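Local coordinates for protein oxidoreductase, iron/ascorbate family (Shewanella oneidensis, PDB 3ON7) that probably uses iron(II) and oxygen to convert 2-oxoglutarate to ethylene, and to oxidise L-arginine to guanidine and glutamate semialdehyde with release of succinate, at residues A55-M60 with D67-A72; T45-F50 with L152-Y157; K37-R42 with R103-A108; T25-L30 with L191-K196. One frame throughout, in Å; residues are numbered along the deposited sequence.

Contact 1: A55-M60 with D67-A72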
loop_
_atom_site.group_PDB
_atom_site.type_symbol
_atom_site.label_atom_id
_atom_site.label_comp_id
_atom_site.label_asym_id
_atom_site.label_seq_id
_atom_site.Cartn_x
_atom_site.Cartn_y
_atom_site.Cartn_z
ATOM N N ALA B 55 -21.149 -4.738 -19.382
ATOM C CA ALA B 55 -21.078 -3.325 -18.974
ATOM C C ALA B 55 -20.458 -3.140 -17.595
ATOM O O ALA B 55 -20.029 -2.045 -17.264
ATOM C CB ALA B 55 -22.477 -2.689 -18.993
ATOM N N LYS B 56 -20.454 -4.200 -16.779
ATOM C CA LYS B 56 -19.840 -4.164 -15.456
ATOM C C LYS B 56 -18.368 -3.776 -15.504
ATOM O O LYS B 56 -17.856 -3.157 -14.551
ATOM C CB LYS B 56 -19.953 -5.516 -14.761
ATOM C CG LYS B 56 -19.256 -6.668 -15.479
ATOM C CD LYS B 56 -19.750 -8.009 -14.961
ATOM C CE LYS B 56 -19.038 -9.146 -15.683
ATOM N NZ LYS B 56 -19.479 -10.446 -15.229
ATOM N N ASN B 57 -17.696 -4.149 -16.598
ATOM C CA ASN B 57 -16.272 -3.917 -16.741
ATOM C C ASN B 57 -15.898 -2.440 -16.764
ATOM O O ASN B 57 -14.739 -2.104 -16.551
ATOM C CB ASN B 57 -15.722 -4.633 -17.983
ATOM C CG ASN B 57 -15.835 -6.160 -17.878
ATOM O OD1 ASN B 57 -15.282 -6.785 -16.965
ATOM N ND2 ASN B 57 -16.555 -6.762 -18.818
ATOM N N GLU B 58 -16.876 -1.569 -17.016
ATOM C CA GLU B 58 -16.679 -0.123 -16.879
ATOM C C GLU B 58 -16.409 0.318 -15.438
ATOM O O GLU B 58 -15.954 1.431 -15.214
ATOM C CB GLU B 58 -17.908 0.657 -17.372
ATOM C CG GLU B 58 -18.135 0.666 -18.890
ATOM C CD GLU B 58 -19.562 1.100 -19.278
ATOM O OE1 GLU B 58 -20.187 1.903 -18.532
ATOM O OE2 GLU B 58 -20.056 0.628 -20.331
ATOM N N PHE B 59 -16.727 -0.525 -14.465
ATOM C CA PHE B 59 -16.553 -0.169 -13.064
ATOM C C PHE B 59 -15.389 -0.894 -12.393
ATOM O O PHE B 59 -15.388 -1.039 -11.175
ATOM C CB PHE B 59 -17.872 -0.393 -12.324
ATOM C CG PHE B 59 -18.997 0.420 -12.880
ATOM C CD1 PHE B 59 -19.741 -0.047 -13.965
ATOM C CD2 PHE B 59 -19.283 1.672 -12.374
ATOM C CE1 PHE B 59 -20.757 0.712 -14.512
ATOM C CE2 PHE B 59 -20.321 2.438 -12.918
ATOM C CZ PHE B 59 -21.044 1.955 -13.987
HETATM N N MSE B 60 -14.394 -1.315 -13.183
HETATM C CA MSE B 60 -13.185 -1.965 -12.650
HETATM C C MSE B 60 -12.755 -1.200 -11.442
HETATM O O MSE B 60 -12.684 0.021 -11.483
HETATM C CB MSE B 60 -12.001 -1.919 -13.636
HETATM C CG MSE B 60 -12.061 -2.877 -14.826
HETATM SE SE MSE B 60 -12.206 -4.736 -14.312
HETATM C CE MSE B 60 -10.758 -4.691 -13.024
ATOM N N ASP B 67 -12.301 0.286 -4.264
ATOM C CA ASP B 67 -13.738 0.379 -4.409
ATOM C C ASP B 67 -14.106 0.086 -5.863
ATOM O O ASP B 67 -13.406 0.518 -6.790
ATOM C CB ASP B 67 -14.265 1.764 -3.977
ATOM C CG ASP B 67 -13.672 2.943 -4.782
ATOM O OD1 ASP B 67 -12.426 3.041 -4.882
ATOM O OD2 ASP B 67 -14.458 3.800 -5.279
ATOM N N GLY B 68 -15.198 -0.654 -6.066
ATOM C CA GLY B 68 -15.680 -0.945 -7.429
ATOM C C GLY B 68 -15.777 -2.432 -7.726
ATOM O O GLY B 68 -15.927 -3.242 -6.822
ATOM N N PHE B 69 -15.681 -2.785 -9.004
ATOM C CA PHE B 69 -15.908 -4.165 -9.457
ATOM C C PHE B 69 -14.630 -5.014 -9.547
ATOM O O PHE B 69 -13.633 -4.586 -10.106
ATOM C CB PHE B 69 -16.586 -4.134 -10.816
ATOM C CG PHE B 69 -16.647 -5.451 -11.491
ATOM C CD1 PHE B 69 -17.266 -6.514 -10.889
ATOM C CD2 PHE B 69 -16.119 -5.618 -12.756
ATOM C CE1 PHE B 69 -17.333 -7.729 -11.513
ATOM C CE2 PHE B 69 -16.194 -6.851 -13.394
ATOM C CZ PHE B 69 -16.805 -7.902 -12.764
ATOM N N PHE B 70 -14.705 -6.232 -9.024
ATOM C CA PHE B 70 -13.593 -7.197 -9.039
ATOM C C PHE B 70 -13.962 -8.411 -9.872
ATOM O O PHE B 70 -14.706 -9.270 -9.399
ATOM C CB PHE B 70 -13.275 -7.667 -7.597
ATOM C CG PHE B 70 -12.600 -6.631 -6.768
ATOM C CD1 PHE B 70 -13.337 -5.642 -6.126
ATOM C CD2 PHE B 70 -11.219 -6.611 -6.644
ATOM C CE1 PHE B 70 -12.706 -4.658 -5.332
ATOM C CE2 PHE B 70 -10.577 -5.628 -5.867
ATOM C CZ PHE B 70 -11.312 -4.644 -5.219
ATOM N N PRO B 71 -13.435 -8.505 -11.103
ATOM C CA PRO B 71 -13.769 -9.674 -11.916
ATOM C C PRO B 71 -12.969 -10.879 -11.487
ATOM O O PRO B 71 -11.993 -10.729 -10.764
ATOM C CB PRO B 71 -13.353 -9.253 -13.329
ATOM C CG PRO B 71 -12.259 -8.261 -13.111
ATOM C CD PRO B 71 -12.571 -7.552 -11.829
ATOM N N ALA B 72 -13.404 -12.058 -11.921
ATOM C CA ALA B 72 -12.614 -13.280 -11.806
ATOM C C ALA B 72 -11.742 -13.313 -13.066
ATOM O O ALA B 72 -12.067 -13.982 -14.035
ATOM C CB ALA B 72 -13.515 -14.542 -11.745
#
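K56, N57 and M60 are gathered round F69, the central side chain of this contact. The F69 ring reaches segment 55-60 with CG anti to the backbone N (chi1 169°). The aliphatic chain of K56 runs extended past the rim of one ring face, with K56 CG 3.7 Å from F69 CE2 and K56 CD 3.7 Å from F69 CZ. The opposite face carries P71 N, also offset toward the rim. N57 OD1 lies at the ring edge, in its plane, 3.7 Å from F69 CE2. M60, a selenomethionine, bends at chi2 and chi3. Its SE makes an oblique Met-aromatic contact, 5.4 Å from the F69 ring centroid. M60 CE lies near the P71 ring, but P71 has two conformers, so this touch is less certain. One backbone bond joins the segments, from F69 N to F59 O at 2.8 Å. With an alanine at F69, the K56 methylenes and M60 SE would probably lose the surface they pack on, opening a gap between the segments. The contact thus splits K56 in two. Its methylenes serve the apolar packing, while NZ continues to a salt bridge with E88 and a hydrogen bond to F51 O, so the charge of this buried lysine is probably balanced.

Contact 2: T45-F50 with L152-Y157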
loop_
_atom_site.group_PDB
_atom_site.type_symbol
_atom_site.label_atom_id
_atom_site.label_comp_id
_atom_site.label_asym_id
_atom_site.label_seq_id
_atom_site.Cartn_x
_atom_site.Cartn_y
_atom_site.Cartn_z
ATOM N N THR B 45 -31.987 -8.902 -7.412
ATOM C CA THR B 45 -32.375 -8.896 -8.810
ATOM C C THR B 45 -31.509 -7.970 -9.643
ATOM O O THR B 45 -30.990 -8.386 -10.667
ATOM C CB THR B 45 -33.878 -8.554 -8.989
ATOM O OG1 THR B 45 -34.665 -9.594 -8.391
ATOM C CG2 THR B 45 -34.256 -8.437 -10.464
ATOM N N GLU B 46 -31.334 -6.726 -9.226
ATOM C CA GLU B 46 -30.641 -5.786 -10.099
ATOM C C GLU B 46 -29.122 -5.957 -10.085
ATOM O O GLU B 46 -28.451 -5.604 -11.061
ATOM C CB GLU B 46 -31.087 -4.330 -9.874
ATOM C CG GLU B 46 -30.893 -3.759 -8.491
ATOM C CD GLU B 46 -31.588 -2.410 -8.305
ATOM O OE1 GLU B 46 -32.384 -2.008 -9.185
ATOM O OE2 GLU B 46 -31.326 -1.745 -7.276
ATOM N N TRP B 47 -28.577 -6.536 -9.016
ATOM C CA TRP B 47 -27.146 -6.814 -8.979
ATOM C C TRP B 47 -26.826 -8.069 -9.759
ATOM O O TRP B 47 -25.814 -8.131 -10.454
ATOM C CB TRP B 47 -26.633 -6.887 -7.537
ATOM C CG TRP B 47 -26.418 -5.519 -7.025
ATOM C CD1 TRP B 47 -27.314 -4.732 -6.385
ATOM C CD2 TRP B 47 -25.232 -4.743 -7.161
ATOM N NE1 TRP B 47 -26.762 -3.515 -6.097
ATOM C CE2 TRP B 47 -25.475 -3.502 -6.556
ATOM C CE3 TRP B 47 -23.986 -4.981 -7.722
ATOM C CZ2 TRP B 47 -24.515 -2.510 -6.492
ATOM C CZ3 TRP B 47 -23.038 -3.983 -7.667
ATOM C CH2 TRP B 47 -23.305 -2.769 -7.058
ATOM N N GLN B 48 -27.690 -9.064 -9.677
ATOM C CA GLN B 48 -27.578 -10.202 -10.583
ATOM C C GLN B 48 -27.508 -9.727 -12.035
ATOM O O GLN B 48 -26.654 -10.159 -12.818
ATOM C CB GLN B 48 -28.746 -11.164 -10.406
ATOM C CG GLN B 48 -28.631 -12.430 -11.240
ATOM C CD GLN B 48 -27.396 -13.241 -10.900
ATOM O OE1 GLN B 48 -27.361 -13.928 -9.895
ATOM N NE2 GLN B 48 -26.378 -13.157 -11.744
ATOM N N ALA B 49 -28.416 -8.833 -12.382
ATOM C CA ALA B 49 -28.416 -8.183 -13.700
ATOM C C ALA B 49 -27.087 -7.493 -14.018
ATOM O O ALA B 49 -26.526 -7.652 -15.099
ATOM C CB ALA B 49 -29.572 -7.178 -13.781
ATOM N N PHE B 50 -26.594 -6.721 -13.071
ATOM C CA PHE B 50 -25.297 -6.050 -13.219
ATOM C C PHE B 50 -24.187 -7.017 -13.589
ATOM O O PHE B 50 -23.440 -6.753 -14.515
ATOM C CB PHE B 50 -24.930 -5.319 -11.928
ATOM C CG PHE B 50 -23.537 -4.784 -11.911
ATOM C CD1 PHE B 50 -23.231 -3.605 -12.558
ATOM C CD2 PHE B 50 -22.527 -5.464 -11.250
ATOM C CE1 PHE B 50 -21.948 -3.108 -12.547
ATOM C CE2 PHE B 50 -21.235 -4.978 -11.241
ATOM C CZ PHE B 50 -20.942 -3.807 -11.892
ATOM N N LEU B 152 -19.685 -2.813 2.300
ATOM C CA LEU B 152 -20.753 -3.686 1.796
ATOM C C LEU B 152 -20.192 -4.352 0.537
ATOM O O LEU B 152 -19.889 -3.690 -0.434
ATOM C CB LEU B 152 -22.023 -2.873 1.520
ATOM C CG LEU B 152 -23.226 -3.565 0.891
ATOM C CD1 LEU B 152 -23.574 -4.848 1.601
ATOM C CD2 LEU B 152 -24.417 -2.607 0.864
ATOM N N ARG B 153 -19.984 -5.656 0.625
ATOM C CA ARG B 153 -19.307 -6.474 -0.355
ATOM C C ARG B 153 -20.428 -7.272 -1.023
ATOM O O ARG B 153 -21.181 -7.973 -0.353
ATOM C CB ARG B 153 -18.327 -7.367 0.420
ATOM C CG ARG B 153 -17.424 -8.282 -0.355
ATOM C CD ARG B 153 -16.247 -8.856 0.508
ATOM N NE ARG B 153 -15.110 -9.145 -0.368
ATOM C CZ ARG B 153 -14.559 -10.339 -0.602
ATOM N NH1 ARG B 153 -14.948 -11.452 0.013
ATOM N NH2 ARG B 153 -13.558 -10.408 -1.460
ATOM N N ILE B 154 -20.597 -7.108 -2.332
ATOM C CA ILE B 154 -21.621 -7.849 -3.067
ATOM C C ILE B 154 -20.920 -8.960 -3.830
ATOM O O ILE B 154 -20.165 -8.683 -4.759
ATOM C CB ILE B 154 -22.405 -6.911 -3.995
ATOM C CG1 ILE B 154 -22.940 -5.746 -3.164
ATOM C CG2 ILE B 154 -23.564 -7.669 -4.758
ATOM C CD1 ILE B 154 -23.844 -4.795 -3.872
ATOM N N LEU B 155 -21.153 -10.212 -3.402
ATOM C CA LEU B 155 -20.473 -11.378 -3.965
ATOM C C LEU B 155 -21.346 -12.073 -4.998
ATOM O O LEU B 155 -22.553 -12.230 -4.790
ATOM C CB LEU B 155 -20.126 -12.375 -2.854
ATOM C CG LEU B 155 -18.853 -12.039 -2.079
ATOM C CD1 LEU B 155 -17.664 -12.734 -2.690
ATOM C CD2 LEU B 155 -18.615 -10.531 -2.045
ATOM N N HIS B 156 -20.733 -12.487 -6.113
ATOM C CA HIS B 156 -21.419 -13.270 -7.130
ATOM C C HIS B 156 -20.600 -14.488 -7.541
ATOM O O HIS B 156 -19.511 -14.343 -8.072
ATOM C CB HIS B 156 -21.742 -12.450 -8.368
ATOM C CG HIS B 156 -22.355 -13.261 -9.476
ATOM N ND1 HIS B 156 -21.858 -13.270 -10.762
ATOM C CD2 HIS B 156 -23.419 -14.101 -9.479
ATOM C CE1 HIS B 156 -22.599 -14.072 -11.512
ATOM N NE2 HIS B 156 -23.553 -14.587 -10.755
ATOM N N TYR B 157 -21.138 -15.676 -7.262
ATOM C CA TYR B 157 -20.604 -16.917 -7.760
ATOM C C TYR B 157 -21.320 -17.273 -9.031
ATOM O O TYR B 157 -22.481 -17.662 -8.980
ATOM C CB TYR B 157 -20.824 -18.036 -6.755
ATOM C CG TYR B 157 -20.099 -17.827 -5.460
ATOM C CD1 TYR B 157 -20.670 -17.080 -4.427
ATOM C CD2 TYR B 157 -18.841 -18.379 -5.264
ATOM C CE1 TYR B 157 -20.001 -16.897 -3.236
ATOM C CE2 TYR B 157 -18.161 -18.192 -4.078
ATOM C CZ TYR B 157 -18.740 -17.452 -3.071
ATOM O OH TYR B 157 -18.058 -17.297 -1.905
#
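I154 and W47 make the apolar half of this contact, and H156 and Q48 the polar half. The apolar half is a CH-pi contact. The methyl I154 CD1 sits over the six-membered ring of the W47 indole, 3.4 Å from its centroid and 13° off the ring normal. It is equally near W47 CE2, at 3.4 Å, so the packing is tight. I154 CG1 is anti to the carbonyl carbon and CD1 continues the chain in extended form (chi2 -174°), which carries the methyl straight out to the indole. I154 CG2 adds a looser touch near the rim, 4.0 Å from W47 CE3. A serine in place of W47 would probably leave I154 CD1 without its aromatic face and open a gap between helix and strand.

The polar half is less well defined. Q48 NE2 lies 3.3 Å from H156 NE2, with the amide and imidazole planes 75° apart. The imidazole is fixed from elsewhere: ND1 hydrogen-bonds to E88 OE2 and NE2 to S244 OG. Two such bonds should hold the ring's rotation. Q48 NE2 makes a weak hydrogen bond to N52 OD1.

Strand 151-157 runs between strands 88-92 and 245-252 in the large sheet, antiparallel to both, and helix 37-51 packs across it. Y90 of strand 88-92 meets W47 edge-to-face. I106 of helix 103-126 touches both W47 and I154, so a second helix joins the same apolar patch.

Contact 3: K37-R42 with R103-A108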
loop_
_atom_site.group_PDB
_atom_site.type_symbol
_atom_site.label_atom_id
_atom_site.label_comp_id
_atom_site.label_asym_id
_atom_site.label_seq_id
_atom_site.Cartn_x
_atom_site.Cartn_y
_atom_site.Cartn_z
ATOM N N LYS B 37 -38.165 -6.682 3.121
ATOM C CA LYS B 37 -37.928 -7.930 2.382
ATOM C C LYS B 37 -37.815 -7.706 0.876
ATOM O O LYS B 37 -37.041 -8.371 0.156
ATOM C CB LYS B 37 -39.125 -8.873 2.638
ATOM C CG LYS B 37 -38.850 -10.363 2.441
ATOM C CD LYS B 37 -39.962 -11.215 3.053
ATOM N N GLU B 38 -38.646 -6.797 0.384
ATOM C CA GLU B 38 -38.700 -6.579 -1.047
ATOM C C GLU B 38 -37.562 -5.677 -1.505
ATOM O O GLU B 38 -37.199 -5.725 -2.661
ATOM C CB GLU B 38 -40.085 -6.089 -1.511
ATOM C CG GLU B 38 -40.457 -4.642 -1.204
ATOM C CD GLU B 38 -41.582 -4.124 -2.120
ATOM O OE1 GLU B 38 -42.708 -4.682 -2.059
ATOM O OE2 GLU B 38 -41.333 -3.161 -2.898
ATOM N N LEU B 39 -36.984 -4.888 -0.597
ATOM C CA LEU B 39 -35.767 -4.153 -0.911
ATOM C C LEU B 39 -34.633 -5.157 -1.161
ATOM O O LEU B 39 -33.939 -5.079 -2.178
ATOM C CB LEU B 39 -35.401 -3.161 0.193
ATOM C CG LEU B 39 -34.114 -2.339 -0.010
ATOM C CD1 LEU B 39 -34.171 -1.408 -1.248
ATOM C CD2 LEU B 39 -33.812 -1.532 1.231
ATOM N N VAL B 40 -34.488 -6.128 -0.262
ATOM C CA VAL B 40 -33.449 -7.144 -0.392
ATOM C C VAL B 40 -33.602 -7.941 -1.694
ATOM O O VAL B 40 -32.607 -8.240 -2.350
ATOM C CB VAL B 40 -33.431 -8.078 0.833
ATOM C CG1 VAL B 40 -32.427 -9.199 0.659
ATOM C CG2 VAL B 40 -33.111 -7.285 2.076
ATOM N N GLU B 41 -34.846 -8.246 -2.075
ATOM C CA GLU B 41 -35.127 -8.975 -3.314
ATOM C C GLU B 41 -34.831 -8.088 -4.533
ATOM O O GLU B 41 -34.330 -8.560 -5.537
ATOM C CB GLU B 41 -36.608 -9.438 -3.360
ATOM C CG GLU B 41 -37.028 -10.471 -2.308
ATOM C CD GLU B 41 -38.580 -10.526 -2.045
ATOM O OE1 GLU B 41 -39.375 -9.947 -2.838
ATOM O OE2 GLU B 41 -38.997 -11.156 -1.034
ATOM N N ARG B 42 -35.200 -6.815 -4.452
ATOM C CA ARG B 42 -34.973 -5.858 -5.533
ATOM C C ARG B 42 -33.451 -5.730 -5.785
ATOM O O ARG B 42 -32.999 -5.652 -6.936
ATOM C CB ARG B 42 -35.617 -4.489 -5.187
ATOM C CG ARG B 42 -36.600 -3.947 -6.236
ATOM C CD ARG B 42 -37.795 -3.162 -5.639
ATOM N NE ARG B 42 -37.392 -1.917 -4.967
ATOM C CZ ARG B 42 -37.649 -1.585 -3.696
ATOM N NH1 ARG B 42 -38.346 -2.386 -2.891
ATOM N NH2 ARG B 42 -37.212 -0.419 -3.222
ATOM N N ARG B 103 -27.378 2.963 -7.250
ATOM C CA ARG B 103 -27.027 3.735 -6.045
ATOM C C ARG B 103 -28.161 3.863 -4.983
ATOM O O ARG B 103 -27.945 3.606 -3.790
ATOM C CB ARG B 103 -26.549 5.137 -6.466
ATOM C CG ARG B 103 -26.148 6.086 -5.306
ATOM C CD ARG B 103 -25.544 7.402 -5.821
ATOM N NE ARG B 103 -24.240 7.195 -6.482
ATOM C CZ ARG B 103 -23.039 7.348 -5.907
ATOM N NH1 ARG B 103 -22.930 7.715 -4.636
ATOM N NH2 ARG B 103 -21.921 7.116 -6.611
ATOM N N ALA B 104 -29.356 4.252 -5.413
ATOM C CA ALA B 104 -30.447 4.539 -4.476
ATOM C C ALA B 104 -30.735 3.342 -3.590
ATOM O O ALA B 104 -30.763 3.462 -2.375
ATOM C CB ALA B 104 -31.700 4.958 -5.213
ATOM N N ASN B 105 -30.931 2.186 -4.200
ATOM C CA ASN B 105 -31.295 0.993 -3.458
ATOM C C ASN B 105 -30.169 0.496 -2.578
ATOM O O ASN B 105 -30.396 0.081 -1.433
ATOM C CB ASN B 105 -31.767 -0.118 -4.406
ATOM C CG ASN B 105 -33.177 0.145 -4.973
ATOM O OD1 ASN B 105 -33.912 0.975 -4.458
ATOM N ND2 ASN B 105 -33.534 -0.553 -6.028
ATOM N N ILE B 106 -28.944 0.535 -3.086
ATOM C CA ILE B 106 -27.865 -0.063 -2.331
ATOM C C ILE B 106 -27.489 0.826 -1.152
ATOM O O ILE B 106 -27.210 0.312 -0.091
ATOM C CB ILE B 106 -26.645 -0.441 -3.214
ATOM C CG1 ILE B 106 -25.863 -1.578 -2.561
ATOM C CG2 ILE B 106 -25.746 0.763 -3.493
ATOM C CD1 ILE B 106 -26.709 -2.748 -2.129
ATOM N N LEU B 107 -27.531 2.149 -1.322
ATOM C CA LEU B 107 -27.288 3.035 -0.193
ATOM C C LEU B 107 -28.477 3.076 0.800
ATOM O O LEU B 107 -28.272 3.270 1.983
ATOM C CB LEU B 107 -26.899 4.453 -0.664
ATOM C CG LEU B 107 -25.568 4.545 -1.425
ATOM C CD1 LEU B 107 -25.226 5.978 -1.775
ATOM C CD2 LEU B 107 -24.421 3.894 -0.642
ATOM N N ALA B 108 -29.706 2.903 0.325
ATOM C CA ALA B 108 -30.844 2.758 1.232
ATOM C C ALA B 108 -30.658 1.487 2.058
ATOM O O ALA B 108 -30.886 1.490 3.255
ATOM C CB ALA B 108 -32.168 2.728 0.467
#
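L39 and N105 meet where helices 37-51 and 103-126 come closest in these segments. L39 CD1 rests against the N105 side chain, 4.0 Å from N105 OD1 and 4.2 Å from N105 CB. The other methyl, L39 CD2, turns to the backbone of the next turn and lies 4.4 Å from A108 C. L39 CG is anti to the backbone N (chi1 179°), and the two methyls fork over N105 and A108. The packing is light, all by van der Waals contact. R42 also approaches, with NH2 3.8 Å from N105 OD1, too long for a hydrogen bond. The guanidinium and amide planes are 80° apart. R42 has a second conformer, so this approach is doubtful. In the same conformer R42 NH1 forms a salt bridge one helical turn back, 3.1 Å from E38 OE2.

The next shell positions N105. Its ND2 hydrogen-bonds to E46 OE2, further along helix 37-51. That bond is likely to fix the rotation of the amide, and it links the two helices.

The short axes pass 10.2 Å apart at 129° between their directions, so the helices run roughly antiparallel and splayed. K112 touches L39 further along helix 103-126. On the inner side, I106 packs on I43 of helix 37-51 and on L152 of strand 151-157, so both helices lie against the large sheet.

Contact 4: T25-L30 with L191-K196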
loop_
_atom_site.group_PDB
_atom_site.type_symbol
_atom_site.label_atom_id
_atom_site.label_comp_id
_atom_site.label_asym_id
_atom_site.label_seq_id
_atom_site.Cartn_x
_atom_site.Cartn_y
_atom_site.Cartn_z
ATOM N N THR B 25 -21.796 -18.790 20.825
ATOM C CA THR B 25 -21.360 -19.344 19.536
ATOM C C THR B 25 -20.637 -18.359 18.623
ATOM O O THR B 25 -20.117 -18.765 17.593
ATOM C CB THR B 25 -22.559 -19.858 18.698
ATOM O OG1 THR B 25 -23.298 -18.733 18.189
ATOM C CG2 THR B 25 -23.460 -20.758 19.512
ATOM N N GLY B 26 -20.648 -17.067 18.950
ATOM C CA GLY B 26 -20.092 -16.046 18.050
ATOM C C GLY B 26 -21.052 -15.565 16.975
ATOM O O GLY B 26 -20.730 -14.637 16.246
ATOM N N PHE B 27 -22.234 -16.181 16.904
ATOM C CA PHE B 27 -23.220 -15.932 15.855
ATOM C C PHE B 27 -24.625 -15.800 16.439
ATOM O O PHE B 27 -24.939 -16.377 17.484
ATOM C CB PHE B 27 -23.243 -17.082 14.841
ATOM C CG PHE B 27 -22.265 -16.914 13.713
ATOM C CD1 PHE B 27 -20.889 -16.986 13.945
ATOM C CD2 PHE B 27 -22.714 -16.694 12.412
ATOM C CE1 PHE B 27 -20.001 -16.828 12.924
ATOM C CE2 PHE B 27 -21.826 -16.541 11.385
ATOM C CZ PHE B 27 -20.468 -16.609 11.633
ATOM N N GLY B 28 -25.463 -15.061 15.722
ATOM C CA GLY B 28 -26.866 -14.905 16.062
ATOM C C GLY B 28 -27.671 -14.870 14.791
ATOM O O GLY B 28 -27.238 -14.294 13.807
ATOM N N VAL B 29 -28.840 -15.498 14.799
ATOM C CA VAL B 29 -29.687 -15.570 13.617
ATOM C C VAL B 29 -31.011 -14.860 13.936
ATOM O O VAL B 29 -31.651 -15.201 14.909
ATOM C CB VAL B 29 -29.937 -17.043 13.257
ATOM C CG1 VAL B 29 -30.841 -17.162 12.049
ATOM C CG2 VAL B 29 -28.624 -17.767 13.031
ATOM N N LEU B 30 -31.392 -13.854 13.148
ATOM C CA LEU B 30 -32.640 -13.135 13.377
ATOM C C LEU B 30 -33.631 -13.334 12.243
ATOM O O LEU B 30 -33.280 -13.120 11.082
ATOM C CB LEU B 30 -32.387 -11.637 13.532
ATOM C CG LEU B 30 -31.782 -11.144 14.841
ATOM C CD1 LEU B 30 -31.526 -9.644 14.731
ATOM C CD2 LEU B 30 -32.667 -11.465 16.012
ATOM N N LEU B 191 -23.768 -22.447 4.890
ATOM C CA LEU B 191 -23.047 -21.636 5.854
ATOM C C LEU B 191 -22.989 -22.406 7.162
ATOM O O LEU B 191 -24.022 -22.890 7.650
ATOM C CB LEU B 191 -23.717 -20.266 6.054
ATOM C CG LEU B 191 -23.098 -19.304 7.082
ATOM C CD1 LEU B 191 -21.807 -18.627 6.599
ATOM C CD2 LEU B 191 -24.134 -18.235 7.486
ATOM N N GLN B 192 -21.772 -22.548 7.685
ATOM C CA GLN B 192 -21.523 -23.270 8.923
ATOM C C GLN B 192 -20.576 -22.527 9.865
ATOM O O GLN B 192 -19.756 -21.704 9.434
ATOM C CB GLN B 192 -20.923 -24.621 8.620
ATOM C CG GLN B 192 -21.797 -25.511 7.805
ATOM C CD GLN B 192 -21.190 -26.877 7.654
ATOM O OE1 GLN B 192 -19.978 -27.004 7.453
ATOM N NE2 GLN B 192 -22.026 -27.918 7.754
ATOM N N VAL B 193 -20.688 -22.863 11.146
ATOM C CA VAL B 193 -19.949 -22.222 12.227
ATOM C C VAL B 193 -19.315 -23.293 13.076
ATOM O O VAL B 193 -19.942 -24.273 13.401
ATOM C CB VAL B 193 -20.905 -21.407 13.119
ATOM C CG1 VAL B 193 -20.192 -20.925 14.381
ATOM C CG2 VAL B 193 -21.508 -20.260 12.330
ATOM N N LYS B 194 -18.064 -23.090 13.437
ATOM C CA LYS B 194 -17.307 -24.039 14.231
ATOM C C LYS B 194 -17.726 -23.998 15.717
ATOM O O LYS B 194 -17.599 -22.984 16.385
ATOM C CB LYS B 194 -15.816 -23.739 14.058
ATOM C CG LYS B 194 -14.840 -24.550 14.925
ATOM C CD LYS B 194 -14.925 -26.037 14.683
ATOM C CE LYS B 194 -14.475 -26.425 13.258
ATOM N NZ LYS B 194 -13.046 -26.107 12.936
ATOM N N ALA B 195 -18.239 -25.118 16.201
ATOM C CA ALA B 195 -18.607 -25.287 17.584
ATOM C C ALA B 195 -17.379 -25.587 18.432
ATOM O O ALA B 195 -16.296 -25.877 17.910
ATOM C CB ALA B 195 -19.605 -26.425 17.722
ATOM N N LYS B 196 -17.584 -25.558 19.746
ATOM C CA LYS B 196 -16.513 -25.751 20.727
ATOM C C LYS B 196 -15.913 -27.166 20.711
ATOM O O LYS B 196 -14.729 -27.335 21.010
ATOM C CB LYS B 196 -17.025 -25.387 22.128
ATOM C CG LYS B 196 -17.215 -23.866 22.347
ATOM C CD LYS B 196 -18.188 -23.543 23.499
HETATM O O HOH W 1 -19.442 -21.257 17.884
#
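V193 presents one methyl squarely to the face of F27. V193 CG2 stands 3.5 Å from the F27 ring centroid and only 4° off the ring normal, a CH-pi contact over the ring centre. All six ring carbons are therefore about equally far from it. The second methyl, CG1, is anti to the V193 backbone N (chi1 170°). This turns it past the ring toward the chain before F27, where it lies 3.9 Å from T25 O and 4.0 Å from F27 CD1.

The same carbonyl takes part in a water bridge. One water donates to T25 O at 2.6 Å and to K194 O at 2.9 Å, so it links the two backbones beside the apolar pair. T25 OG1 accepts from F27 N at 3.0 Å in an ST turn, and the same hydroxyl is hydrogen-bonded to S21 O of helix 14-25. G26, with positive phi, breaks from that helix and lets the chain enter strand 27-31.

The F27 ring also meets H231 edge-to-face. H174, D176 and H231 direct their donor atoms at one vacant point, consistent with the His-Asp-His iron site of 2-oxoglutarate oxygenases. F27 and V193 thus join the large mixed sheet to the four-stranded antiparallel sheet, the two facing layers of the double-stranded beta-helix fold expected for this family, next to that probable metal site.

Contact 2 touches both contact 1 and contact 3, which meet only through it; their own nearest atoms are about 8 Å apart. Contacts 1 and 2 have centres 11 Å apart and touch through F50, whose CZ lies 3.5 Å from K56 CB. Contacts 2 and 3 share helix 37-51, with centres 12 Å apart. They are joined by E46 with N105 and by I106, whose CD1 is 3.9 Å from I154 CD1. E88 ties contacts 1 and 2 further, since it binds both K56 and H156. Contact 4 stands apart, with its centre 25 Å from that of contact 2. It is the one beside the probable iron site, while contacts 1 and 2 reach the far part of the same large sheet.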